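Local coordinates for protein purine nucleoside phosphorylase (PDB 2P4S) that catalyses the phosphorolysis of inosine, guanosine and their 2'-deoxy forms to free purine base and pentose 1-phosphate in purine salvage, acting as a homotrimer, at residues D134-T137 with P142-T145; P184-H189 with E238-R243; Q257-I262 with G357-R362. All coordinates share one frame; numbering follows the deposited sequence.

Contact 1. Residues D134-T137 with P142-T145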
ATOM      1  N   ASP A 134      14.543 -26.942 -15.573  1.00 25.99           N
ATOM      2  CA  ASP A 134      14.278 -25.590 -16.052  1.00 25.74           C
ATOM      3  C   ASP A 134      12.855 -25.223 -15.701  1.00 25.06           C
ATOM      4  O   ASP A 134      11.965 -26.067 -15.825  1.00 23.90           O
ATOM      5  CB  ASP A 134      14.520 -25.478 -17.558  1.00 25.82           C
ATOM      6  CG  ASP A 134      15.997 -25.442 -17.898  1.00 29.73           C
ATOM      7  OD1 ASP A 134      16.811 -25.612 -16.956  1.00 32.51           O
ATOM      8  OD2 ASP A 134      16.355 -25.258 -19.091  1.00 31.54           O
ATOM      9  N   TYR A 135      12.638 -23.987 -15.221  1.00 25.43           N
ATOM     10  CA  TYR A 135      11.275 -23.512 -14.872  1.00 24.92           C
ATOM     11  C   TYR A 135      10.303 -23.618 -16.025  1.00 25.07           C
ATOM     12  O   TYR A 135       9.132 -23.876 -15.802  1.00 25.07           O
ATOM     13  CB  TYR A 135      11.247 -22.072 -14.334  1.00 25.15           C
ATOM     14  CG  TYR A 135      11.933 -21.861 -12.972  1.00 24.84           C
ATOM     15  CD1 TYR A 135      12.205 -22.956 -12.103  1.00 26.32           C
ATOM     16  CD2 TYR A 135      12.297 -20.569 -12.550  1.00 22.74           C
ATOM     17  CE1 TYR A 135      12.828 -22.758 -10.851  1.00 24.61           C
ATOM     18  CE2 TYR A 135      12.920 -20.351 -11.312  1.00 22.69           C
ATOM     19  CZ  TYR A 135      13.190 -21.442 -10.484  1.00 24.86           C
ATOM     20  OH  TYR A 135      13.804 -21.215  -9.313  1.00 25.39           O
ATOM     21  N   GLU A 136      10.798 -23.409 -17.245  1.00 25.81           N
ATOM     22  CA  GLU A 136      10.010 -23.530 -18.495  1.00 27.77           C
ATOM     23  C   GLU A 136       9.275 -24.877 -18.654  1.00 27.07           C
ATOM     24  O   GLU A 136       8.189 -24.920 -19.218  1.00 27.38           O
ATOM     25  CB  GLU A 136      10.925 -23.348 -19.729  1.00 27.91           C
ATOM     26  CG  GLU A 136      11.361 -21.910 -20.013  1.00 32.46           C
ATOM     27  CD  GLU A 136      12.422 -21.302 -18.997  1.00 38.87           C
ATOM     28  OE1 GLU A 136      13.129 -22.038 -18.234  1.00 37.01           O
ATOM     29  OE2 GLU A 136      12.543 -20.047 -18.985  1.00 40.50           O
ATOM     30  N   THR A 137       9.882 -25.948 -18.137  1.00 26.92           N
ATOM     31  CA  THR A 137       9.390 -27.309 -18.262  1.00 26.60           C
ATOM     32  C   THR A 137       8.489 -27.767 -17.127  1.00 25.95           C
ATOM     33  O   THR A 137       7.846 -28.804 -17.228  1.00 25.88           O
ATOM     34  CB  THR A 137      10.549 -28.315 -18.377  1.00 27.33           C
ATOM     35  OG1 THR A 137      11.044 -28.642 -17.066  1.00 31.71           O
ATOM     36  CG2 THR A 137      11.663 -27.793 -19.228  1.00 26.59           C
ATOM     37  N   PRO A 142       6.005 -20.141 -13.210  1.00 25.09           N
ATOM     38  CA  PRO A 142       6.477 -18.875 -13.752  1.00 24.76           C
ATOM     39  C   PRO A 142       7.919 -19.033 -14.199  1.00 24.64           C
ATOM     40  O   PRO A 142       8.592 -20.013 -13.861  1.00 24.21           O
ATOM     41  CB  PRO A 142       6.410 -17.913 -12.547  1.00 25.30           C
ATOM     42  CG  PRO A 142       5.583 -18.577 -11.515  1.00 25.40           C
ATOM     43  CD  PRO A 142       5.734 -20.066 -11.757  1.00 25.59           C
ATOM     44  N   VAL A 143       8.388 -18.087 -14.978  1.00 24.92           N
ATOM     45  CA  VAL A 143       9.780 -18.067 -15.376  1.00 25.18           C
ATOM     46  C   VAL A 143      10.469 -16.831 -14.790  1.00 25.08           C
ATOM     47  O   VAL A 143       9.838 -15.785 -14.586  1.00 25.51           O
ATOM     48  CB  VAL A 143       9.930 -18.133 -16.916  1.00 25.42           C
ATOM     49  CG1 VAL A 143       9.284 -19.484 -17.490  1.00 27.88           C
ATOM     50  CG2 VAL A 143       9.337 -16.902 -17.585  1.00 24.84           C
ATOM     51  N   SER A 144      11.768 -16.953 -14.537  1.00 25.39           N
ATOM     52  CA  SER A 144      12.601 -15.820 -14.052  1.00 24.84           C
ATOM     53  C   SER A 144      13.024 -14.923 -15.206  1.00 24.55           C
ATOM     54  O   SER A 144      13.658 -15.389 -16.124  1.00 25.75           O
ATOM     55  CB  SER A 144      13.835 -16.368 -13.332  1.00 23.35           C
ATOM     56  OG  SER A 144      13.435 -17.035 -12.158  1.00 21.76           O
ATOM     57  N   THR A 145      12.668 -13.641 -15.190  1.00 25.34           N
ATOM     58  CA  THR A 145      13.020 -12.740 -16.323  1.00 24.61           C
ATOM     59  C   THR A 145      14.190 -11.804 -15.949  1.00 24.34           C
ATOM     60  O   THR A 145      14.677 -11.041 -16.778  1.00 23.88           O
ATOM     61  CB  THR A 145      11.806 -11.922 -16.851  1.00 25.32           C
ATOM     62  OG1 THR A 145      11.390 -10.961 -15.867  1.00 26.05           O
ATOM     63  CG2 THR A 145      10.565 -12.837 -17.213  1.00 24.39           C
TER
HETATM   64  O   HOH W   1      13.019 -19.027 -15.888  1.00 22.99           O

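Contact 2. Residues P184-H189 with E238-R243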
ATOM      1  N   PRO A 184       6.045 -21.571  -5.280  1.00 19.62           N
ATOM      2  CA  PRO A 184       7.043 -22.631  -5.082  1.00 18.92           C
ATOM      3  C   PRO A 184       7.284 -23.058  -3.639  1.00 19.22           C
ATOM      4  O   PRO A 184       7.714 -24.219  -3.388  1.00 19.41           O
ATOM      5  CB  PRO A 184       8.305 -22.006  -5.651  1.00 20.30           C
ATOM      6  CG  PRO A 184       7.758 -20.998  -6.696  1.00 18.13           C
ATOM      7  CD  PRO A 184       6.601 -20.415  -6.023  1.00 18.52           C
ATOM      8  N   VAL A 185       6.980 -22.169  -2.688  1.00 18.90           N
ATOM      9  CA  VAL A 185       6.957 -22.546  -1.259  1.00 17.98           C
ATOM     10  C   VAL A 185       5.869 -23.573  -0.904  1.00 18.68           C
ATOM     11  O   VAL A 185       6.099 -24.430  -0.056  1.00 18.03           O
ATOM     12  CB  VAL A 185       6.868 -21.292  -0.313  1.00 18.51           C
ATOM     13  CG1 VAL A 185       6.895 -21.677   1.161  1.00 15.08           C
ATOM     14  CG2 VAL A 185       8.000 -20.265  -0.639  1.00 17.74           C
ATOM     15  N   ARG A 186       4.673 -23.464  -1.495  1.00 20.92           N
ATOM     16  CA  ARG A 186       3.594 -24.472  -1.253  1.00 21.44           C
ATOM     17  C   ARG A 186       3.985 -25.826  -1.849  1.00 21.77           C
ATOM     18  O   ARG A 186       3.770 -26.852  -1.227  1.00 22.20           O
ATOM     19  CB  ARG A 186       2.282 -24.072  -1.857  1.00 21.73           C
ATOM     20  CG  ARG A 186       1.776 -22.678  -1.548  1.00 23.40           C
ATOM     21  CD  ARG A 186       1.029 -22.720  -0.320  1.00 23.31           C
ATOM     22  NE  ARG A 186      -0.163 -21.883  -0.312  1.00 25.76           N
ATOM     23  CZ  ARG A 186      -0.655 -21.343   0.808  1.00 28.28           C
ATOM     24  NH1 ARG A 186      -0.039 -21.544   2.013  1.00 29.71           N
ATOM     25  NH2 ARG A 186      -1.749 -20.601   0.738  1.00 28.58           N
ATOM     26  N   VAL A 187       4.607 -25.803  -3.025  1.00 21.86           N
ATOM     27  CA  VAL A 187       5.175 -26.988  -3.647  1.00 22.86           C
ATOM     28  C   VAL A 187       6.282 -27.650  -2.779  1.00 23.26           C
ATOM     29  O   VAL A 187       6.234 -28.858  -2.556  1.00 24.87           O
ATOM     30  CB  VAL A 187       5.704 -26.681  -5.096  1.00 23.01           C
ATOM     31  CG1 VAL A 187       6.331 -27.904  -5.675  1.00 21.50           C
ATOM     32  CG2 VAL A 187       4.560 -26.199  -5.987  1.00 21.97           C
ATOM     33  N   MET A 188       7.271 -26.883  -2.315  1.00 23.07           N
ATOM     34  CA  MET A 188       8.266 -27.384  -1.360  1.00 22.79           C
ATOM     35  C   MET A 188       7.617 -28.125  -0.165  1.00 22.50           C
ATOM     36  O   MET A 188       8.016 -29.228   0.177  1.00 23.44           O
ATOM     37  CB  MET A 188       9.172 -26.253  -0.856  1.00 23.26           C
ATOM     38  CG  MET A 188      10.156 -25.658  -1.864  1.00 23.89           C
ATOM     39  SD  MET A 188      10.900 -24.110  -1.214  1.00 23.50           S
ATOM     40  CE  MET A 188      12.162 -23.855  -2.448  1.00 24.21           C
ATOM     41  N   HIS A 189       6.600 -27.537   0.440  1.00 22.51           N
ATOM     42  CA  HIS A 189       5.875 -28.156   1.536  1.00 23.32           C
ATOM     43  C   HIS A 189       5.238 -29.497   1.098  1.00 24.27           C
ATOM     44  O   HIS A 189       5.408 -30.539   1.758  1.00 24.44           O
ATOM     45  CB  HIS A 189       4.808 -27.165   2.014  1.00 23.31           C
ATOM     46  CG  HIS A 189       3.762 -27.754   2.909  1.00 23.81           C
ATOM     47  ND1 HIS A 189       4.035 -28.215   4.183  1.00 24.17           N
ATOM     48  CD2 HIS A 189       2.421 -27.883   2.739  1.00 22.83           C
ATOM     49  CE1 HIS A 189       2.912 -28.646   4.735  1.00 25.44           C
ATOM     50  NE2 HIS A 189       1.917 -28.445   3.882  1.00 25.30           N
ATOM     51  N   GLU A 238      -7.537 -25.179   4.490  1.00 29.34           N
ATOM     52  CA  GLU A 238      -7.033 -25.666   5.785  1.00 30.31           C
ATOM     53  C   GLU A 238      -6.021 -26.796   5.632  1.00 29.01           C
ATOM     54  O   GLU A 238      -5.291 -27.099   6.548  1.00 28.03           O
ATOM     55  CB  GLU A 238      -8.154 -26.100   6.735  1.00 31.16           C
ATOM     56  CG  GLU A 238      -9.450 -25.308   6.631  1.00 39.14           C
ATOM     57  CD  GLU A 238      -9.473 -24.059   7.517  1.00 48.37           C
ATOM     58  OE1 GLU A 238      -8.924 -24.172   8.657  1.00 51.30           O
ATOM     59  OE2 GLU A 238     -10.020 -22.980   7.067  1.00 49.13           O
ATOM     60  N   ARG A 239      -5.998 -27.420   4.467  1.00 29.54           N
ATOM     61  CA  ARG A 239      -4.971 -28.405   4.127  1.00 29.57           C
ATOM     62  C   ARG A 239      -3.578 -27.779   4.055  1.00 29.31           C
ATOM     63  O   ARG A 239      -2.571 -28.484   4.255  1.00 30.02           O
ATOM     64  CB  ARG A 239      -5.303 -29.082   2.794  1.00 30.36           C
ATOM     65  CG  ARG A 239      -6.609 -29.935   2.796  1.00 30.84           C
ATOM     66  CD  ARG A 239      -6.827 -30.590   1.428  1.00 29.82           C
ATOM     67  NE  ARG A 239      -7.223 -29.585   0.436  1.00 30.35           N
ATOM     68  CZ  ARG A 239      -7.750 -29.863  -0.753  1.00 31.33           C
ATOM     69  NH1 ARG A 239      -7.929 -31.124  -1.130  1.00 35.66           N
ATOM     70  NH2 ARG A 239      -8.078 -28.893  -1.577  1.00 31.38           N
ATOM     71  N   PHE A 240      -3.497 -26.477   3.775  1.00 27.67           N
ATOM     72  CA  PHE A 240      -2.218 -25.755   3.958  1.00 26.73           C
ATOM     73  C   PHE A 240      -2.043 -25.215   5.368  1.00 25.46           C
ATOM     74  O   PHE A 240      -1.004 -25.422   5.972  1.00 26.26           O
ATOM     75  CB  PHE A 240      -2.000 -24.631   2.936  1.00 26.35           C
ATOM     76  CG  PHE A 240      -1.692 -25.121   1.563  1.00 25.60           C
ATOM     77  CD1 PHE A 240      -0.565 -25.896   1.335  1.00 24.01           C
ATOM     78  CD2 PHE A 240      -2.519 -24.765   0.482  1.00 24.36           C
ATOM     79  CE1 PHE A 240      -0.269 -26.341   0.040  1.00 25.98           C
ATOM     80  CE2 PHE A 240      -2.232 -25.197  -0.814  1.00 25.11           C
ATOM     81  CZ  PHE A 240      -1.106 -25.989  -1.041  1.00 24.14           C
ATOM     82  N   GLY A 241      -3.050 -24.537   5.900  1.00 23.95           N
ATOM     83  CA  GLY A 241      -2.920 -23.924   7.211  1.00 22.40           C
ATOM     84  C   GLY A 241      -4.172 -23.176   7.608  1.00 22.64           C
ATOM     85  O   GLY A 241      -5.175 -23.199   6.873  1.00 22.35           O
ATOM     86  N   PRO A 242      -4.131 -22.496   8.775  1.00 22.75           N
ATOM     87  CA  PRO A 242      -5.297 -21.778   9.330  1.00 22.33           C
ATOM     88  C   PRO A 242      -5.622 -20.451   8.612  1.00 22.37           C
ATOM     89  O   PRO A 242      -4.765 -19.881   7.919  1.00 23.14           O
ATOM     90  CB  PRO A 242      -4.891 -21.511  10.796  1.00 22.30           C
ATOM     91  CG  PRO A 242      -3.364 -21.475  10.800  1.00 21.57           C
ATOM     92  CD  PRO A 242      -2.915 -22.359   9.628  1.00 23.47           C
ATOM     93  N   ARG A 243      -6.844 -19.964   8.794  1.00 21.84           N
ATOM     94  CA  ARG A 243      -7.247 -18.674   8.268  1.00 21.22           C
ATOM     95  C   ARG A 243      -6.313 -17.565   8.789  1.00 21.32           C
ATOM     96  O   ARG A 243      -5.866 -16.704   7.998  1.00 20.89           O
ATOM     97  CB  ARG A 243      -8.693 -18.308   8.661  1.00 20.60           C
ATOM     98  CG  ARG A 243      -9.338 -17.258   7.739  1.00 22.80           C
ATOM     99  CD  ARG A 243      -8.314 -16.699   6.794  1.00 23.59           C
ATOM    100  NE  ARG A 243      -8.955 -16.375   5.570  1.00 27.83           N
ATOM    101  CZ  ARG A 243      -8.368 -16.192   4.406  1.00 26.57           C
ATOM    102  NH1 ARG A 243      -7.059 -16.294   4.232  1.00 25.11           N
ATOM    103  NH2 ARG A 243      -9.158 -15.909   3.398  1.00 31.85           N
TER
HETATM  104  O   HOH W   2      -0.605 -29.618   3.408  1.00 39.47           O

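Contact 3. Residues Q257-I262 with G357-R362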
ATOM      1  N   GLN A 257      20.740 -17.861  15.889  1.00 18.65           N
ATOM      2  CA  GLN A 257      21.838 -18.109  16.856  1.00 18.61           C
ATOM      3  C   GLN A 257      22.945 -19.031  16.276  1.00 18.57           C
ATOM      4  O   GLN A 257      24.149 -18.741  16.408  1.00 17.97           O
ATOM      5  CB  GLN A 257      21.282 -18.643  18.208  1.00 18.81           C
ATOM      6  CG  GLN A 257      22.342 -18.654  19.396  1.00 20.07           C
ATOM      7  CD  GLN A 257      22.920 -17.237  19.637  1.00 22.33           C
ATOM      8  OE1 GLN A 257      22.149 -16.285  19.784  1.00 25.18           O
ATOM      9  NE2 GLN A 257      24.256 -17.087  19.600  1.00 18.45           N
ATOM     10  N   GLN A 258      22.560 -20.116  15.595  1.00 19.22           N
ATOM     11  CA  GLN A 258      23.572 -21.030  15.004  1.00 18.49           C
ATOM     12  C   GLN A 258      24.410 -20.332  13.905  1.00 18.61           C
ATOM     13  O   GLN A 258      25.639 -20.500  13.813  1.00 18.45           O
ATOM     14  CB  GLN A 258      22.914 -22.345  14.515  1.00 19.29           C
ATOM     15  CG  GLN A 258      23.899 -23.384  13.924  1.00 20.13           C
ATOM     16  CD  GLN A 258      25.031 -23.821  14.906  1.00 24.58           C
ATOM     17  OE1 GLN A 258      24.928 -23.631  16.121  1.00 23.22           O
ATOM     18  NE2 GLN A 258      26.113 -24.412  14.357  1.00 24.36           N
ATOM     19  N   ALA A 259      23.737 -19.535  13.081  1.00 18.41           N
ATOM     20  CA  ALA A 259      24.380 -18.643  12.089  1.00 18.28           C
ATOM     21  C   ALA A 259      25.469 -17.746  12.671  1.00 17.76           C
ATOM     22  O   ALA A 259      26.527 -17.527  12.056  1.00 19.04           O
ATOM     23  CB  ALA A 259      23.286 -17.792  11.374  1.00 17.27           C
ATOM     24  N   LYS A 260      25.227 -17.215  13.859  1.00 17.99           N
ATOM     25  CA  LYS A 260      26.227 -16.383  14.515  1.00 18.06           C
ATOM     26  C   LYS A 260      27.454 -17.215  14.951  1.00 18.40           C
ATOM     27  O   LYS A 260      28.578 -16.734  14.921  1.00 18.36           O
ATOM     28  CB  LYS A 260      25.622 -15.649  15.708  1.00 18.77           C
ATOM     29  CG  LYS A 260      24.557 -14.620  15.373  1.00 18.09           C
ATOM     30  CD  LYS A 260      23.791 -14.168  16.631  1.00 18.26           C
ATOM     31  CE  LYS A 260      22.856 -13.017  16.311  1.00 20.07           C
ATOM     32  NZ  LYS A 260      21.965 -12.553  17.474  1.00 21.03           N
ATOM     33  N   VAL A 261      27.211 -18.457  15.358  1.00 18.19           N
ATOM     34  CA  VAL A 261      28.259 -19.413  15.700  1.00 18.14           C
ATOM     35  C   VAL A 261      29.057 -19.844  14.456  1.00 18.83           C
ATOM     36  O   VAL A 261      30.306 -19.825  14.485  1.00 19.51           O
ATOM     37  CB  VAL A 261      27.653 -20.652  16.405  1.00 18.35           C
ATOM     38  CG1 VAL A 261      28.740 -21.699  16.668  1.00 19.34           C
ATOM     39  CG2 VAL A 261      26.950 -20.236  17.729  1.00 16.82           C
ATOM     40  N   ILE A 262      28.343 -20.174  13.364  1.00 16.83           N
ATOM     41  CA  ILE A 262      28.960 -20.452  12.087  1.00 17.02           C
ATOM     42  C   ILE A 262      29.770 -19.258  11.582  1.00 18.16           C
ATOM     43  O   ILE A 262      30.886 -19.417  11.096  1.00 18.62           O
ATOM     44  CB  ILE A 262      27.857 -20.860  11.012  1.00 18.29           C
ATOM     45  CG1 ILE A 262      27.167 -22.183  11.414  1.00 15.47           C
ATOM     46  CG2 ILE A 262      28.441 -20.814   9.600  1.00 15.67           C
ATOM     47  CD1 ILE A 262      25.698 -22.344  10.910  1.00 16.75           C
ATOM     48  N   GLY A 357      28.354 -20.283   0.210  1.00 24.61           N
ATOM     49  CA  GLY A 357      28.090 -21.734   0.120  1.00 24.13           C
ATOM     50  C   GLY A 357      28.424 -22.463   1.414  1.00 23.77           C
ATOM     51  O   GLY A 357      27.630 -23.259   1.919  1.00 23.38           O
ATOM     52  N   GLU A 358      29.595 -22.160   1.960  1.00 23.60           N
ATOM     53  CA  GLU A 358      30.027 -22.702   3.250  1.00 24.73           C
ATOM     54  C   GLU A 358      29.047 -22.350   4.365  1.00 23.71           C
ATOM     55  O   GLU A 358      28.636 -23.219   5.144  1.00 24.10           O
ATOM     56  CB  GLU A 358      31.423 -22.182   3.576  1.00 25.07           C
ATOM     57  CG  GLU A 358      32.085 -22.866   4.777  1.00 31.51           C
ATOM     58  CD  GLU A 358      32.226 -24.404   4.620  1.00 39.05           C
ATOM     59  OE1 GLU A 358      32.652 -24.872   3.522  1.00 42.87           O
ATOM     60  OE2 GLU A 358      31.901 -25.142   5.590  1.00 39.16           O
ATOM     61  N   PHE A 359      28.648 -21.076   4.409  1.00 23.09           N
ATOM     62  CA  PHE A 359      27.660 -20.551   5.393  1.00 21.79           C
ATOM     63  C   PHE A 359      26.339 -21.282   5.292  1.00 20.72           C
ATOM     64  O   PHE A 359      25.843 -21.843   6.267  1.00 20.44           O
ATOM     65  CB  PHE A 359      27.502 -19.001   5.225  1.00 21.39           C
ATOM     66  CG  PHE A 359      26.509 -18.354   6.187  1.00 21.16           C
ATOM     67  CD1 PHE A 359      26.866 -18.083   7.521  1.00 19.56           C
ATOM     68  CD2 PHE A 359      25.233 -18.010   5.755  1.00 17.01           C
ATOM     69  CE1 PHE A 359      25.960 -17.469   8.404  1.00 22.24           C
ATOM     70  CE2 PHE A 359      24.318 -17.371   6.638  1.00 21.71           C
ATOM     71  CZ  PHE A 359      24.684 -17.112   7.965  1.00 22.22           C
ATOM     72  N   VAL A 360      25.770 -21.316   4.096  1.00 21.15           N
ATOM     73  CA  VAL A 360      24.488 -22.002   3.914  1.00 20.68           C
ATOM     74  C   VAL A 360      24.559 -23.528   4.187  1.00 21.21           C
ATOM     75  O   VAL A 360      23.646 -24.128   4.771  1.00 20.76           O
ATOM     76  CB  VAL A 360      23.862 -21.695   2.529  1.00 20.63           C
ATOM     77  CG1 VAL A 360      22.632 -22.616   2.249  1.00 18.77           C
ATOM     78  CG2 VAL A 360      23.435 -20.210   2.485  1.00 19.50           C
ATOM     79  N   SER A 361      25.649 -24.122   3.741  1.00 21.52           N
ATOM     80  CA  SER A 361      25.934 -25.539   3.933  1.00 23.37           C
ATOM     81  C   SER A 361      26.017 -25.947   5.417  1.00 22.52           C
ATOM     82  O   SER A 361      25.452 -26.966   5.838  1.00 23.85           O
ATOM     83  CB  SER A 361      27.239 -25.828   3.175  1.00 23.59           C
ATOM     84  OG  SER A 361      27.602 -27.150   3.352  1.00 30.15           O
ATOM     85  N   ARG A 362      26.668 -25.119   6.229  1.00 22.79           N
ATOM     86  CA  ARG A 362      26.650 -25.301   7.690  1.00 22.18           C
ATOM     87  C   ARG A 362      25.297 -25.121   8.380  1.00 22.46           C
ATOM     88  O   ARG A 362      25.011 -25.867   9.316  1.00 22.07           O
ATOM     89  CB  ARG A 362      27.733 -24.468   8.340  1.00 22.82           C
ATOM     90  CG  ARG A 362      29.073 -24.916   7.876  1.00 23.54           C
ATOM     91  CD  ARG A 362      30.189 -24.450   8.734  1.00 26.91           C
ATOM     92  NE  ARG A 362      31.469 -24.849   8.132  1.00 27.97           N
ATOM     93  CZ  ARG A 362      32.617 -24.958   8.802  1.00 31.27           C
ATOM     94  NH1 ARG A 362      32.658 -24.669  10.105  1.00 30.54           N
ATOM     95  NH2 ARG A 362      33.730 -25.320   8.163  1.00 30.86           N
TER
HETATM   96  O   HOH W   3      26.432 -25.992  11.867  1.00 25.34           O

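Contact 1. Residues D134-T137 with P142-T145
Y135 and V143 bring the two backbones together, their CA atoms 5.7 Å apart, where the chain turns after strand 130-134 and returns as the irregular segment 142-145. The turn that presents Y135 and E136 is shaped by D134 O, which accepts both the amide and the hydroxyl of T137. No direct hydrogen bond joins the segments, and Y135 does most of the bridging. Y135 CB, pointing at the other segment, lies 3.4 Å from P142 O. With CG anti to the carbonyl carbon (chi1 -67°), the ring runs on to bring one edge to the serine: Y135 CE2 lies 3.5 Å from S144 OG, which sits in the plane of the ring. That hydroxyl is not bonded to the tyrosine; its hydrogen-bond partner is the backbone oxygen of R169, while the phenol oxygen of Y135 bonds to the backbone oxygen of G168. Tyrosine and serine thus hold successive carbonyls of the same neighbouring loop.

This lends the contact its place in the nucleoside phosphorylase fold: the loop between strands 130-134 and 152-158 runs beside the phosphate site, where F170 meets the ring of Y135 and H149 touches S144, both of them phosphate-binding residues. E136, which is exposed, makes the outer part of the contact. It starts out away from the other segment, but its chain bends at chi2 (72°) and swings the carboxylate back across V143, the two side chains crossing at about a right angle, with E136 OE2 3.6 Å from V143 CG1. E136 OE2 also accepts a hydrogen bond from a water whose oxygen is 3.3 Å away, and the same water oxygen accepts from S144 N at 2.8 Å, a polar bridge between the segments.

Contact 2. Residues P184-H189 with E238-R243
R186, on helix 178-191, can be followed outward across one face of F240, which belongs to the long loop between helices 223-226 and 253-265. Its CB already touches the far rim of the ring, with R186 CB to F240 CE1 at 3.9 Å. CG stands anti to the carbonyl carbon, and the chain then bends at chi2 (-87°) and chi3, which lays the rest of it along the ring. CD comes over the middle, 3.8 Å from the ring centroid and only 7° off the ring normal, a CH-pi contact. NE passes on to the F240 CD2 side of the ring, 3.8 Å from that atom. CZ is off-centre, 4.3 Å from the centroid, yet the guanidinium and ring planes differ by just 1°: a flat stack with cation-pi character. The terminal NH1 moves beyond the ring to F240 CB at 3.8 Å, and it hydrogen-bonds to the imidazole ND1 of H315, on helix 307-315.

H189, one helical turn further on, reaches the same phenylalanine from a different side. Its CG is anti to the backbone N, and H189 CD2 meets F240 CD1 at the ring edge, 3.9 Å away. H189 NE2 also hydrogen-bonds to a water whose oxygen is 2.8 Å from it. Helix 92-105 adds L95 and the ring of Y92, both of which touch F240.

F240 therefore pins a loop of irregular backbone to a helix without any direct hydrogen bond between them. Stacking uses a face of the guanidinium and leaves its N-H groups able to bond at the rim. Since H315 NE2 also bonds to P242 O, the histidine that holds NH1 ties the arginine to the loop; the pi cloud would probably also help to offset the positive charge.

Contact 3. Residues Q257-I262 with G357-R362
A259 and I262 of helix 253-265 face F359 and R362 of helix 353-370, and apolar packing makes up most of the meeting. The short helical segments approach to 10.1 Å between axes, their N-to-C directions 136° apart. F359 CG is anti to its own amide nitrogen (chi1 180°), which carries the ring toward the other helix and sets its far end against the alanine, with F359 CZ 3.7 Å from A259 CB. The backbone oxygen of A259 lies at the ring edge, near the ring plane and 3.7 Å from F359 CE1. I262 crosses the phenylalanine at about a right angle. Its CG2 touches both R362 and the ring, 3.8 Å from F359 CD1, while the CG1-CD1 branch lies on the arginine's stem and backbone, I262 CD1 resting 3.8 Å from R362 C.

Polar interactions occupy the margin. One water links the helices, accepting from Q258 NE2 and donating to R362 O, 2.9 Å from the water oxygen. R362 is extended from CG to NE, which carries its guanidinium outward, where the carboxylate of E358, one turn earlier, meets it. There R362 NE forms a salt bridge with E358 OE2 at 2.6 Å, nearly straight (N-H...O 163°) and in the guanidinium plane; the bond from R362 NH2 to the same oxygen is weak. R362 NH1 bonds to Q265 across the helix pair.

Strands 214-221 and 319-329 lie beneath, where L216 and F321 touch both A259 and F359, and F323 meets the F359 ring edge-to-face. The two helices thus form part of the helical layer on one side of the central mixed sheet, as in the alpha/beta/alpha phosphorylase fold. R362 divides its roles accordingly: its hydrocarbon stem packs on the isoleucine, while its charge is probably balanced at the margin by E358.

In the fold
The contacts follow one another along the chain in numerical order. Contacts 1 and 2 are neighbours, their centres 21 Å apart and their nearest atoms about 6 Å. Helix 178-191 connects them: it carries the first segment of contact 2, its K180 and M183 touch P142 of contact 1, and F170 packs on residues of both. Contact 3 lies across the chain's centre from contact 1, 30 Å between centres, and 27 Å from contact 2. All border the large mixed sheet: contact 1 in the loop joining strands 130-134 and 152-158, beside phosphate-binding F170 and H149; contact 2 through helix 178-191 on strand 161-167, its loop leading to helix 253-265, which carries contact 3 away from the annotated sites.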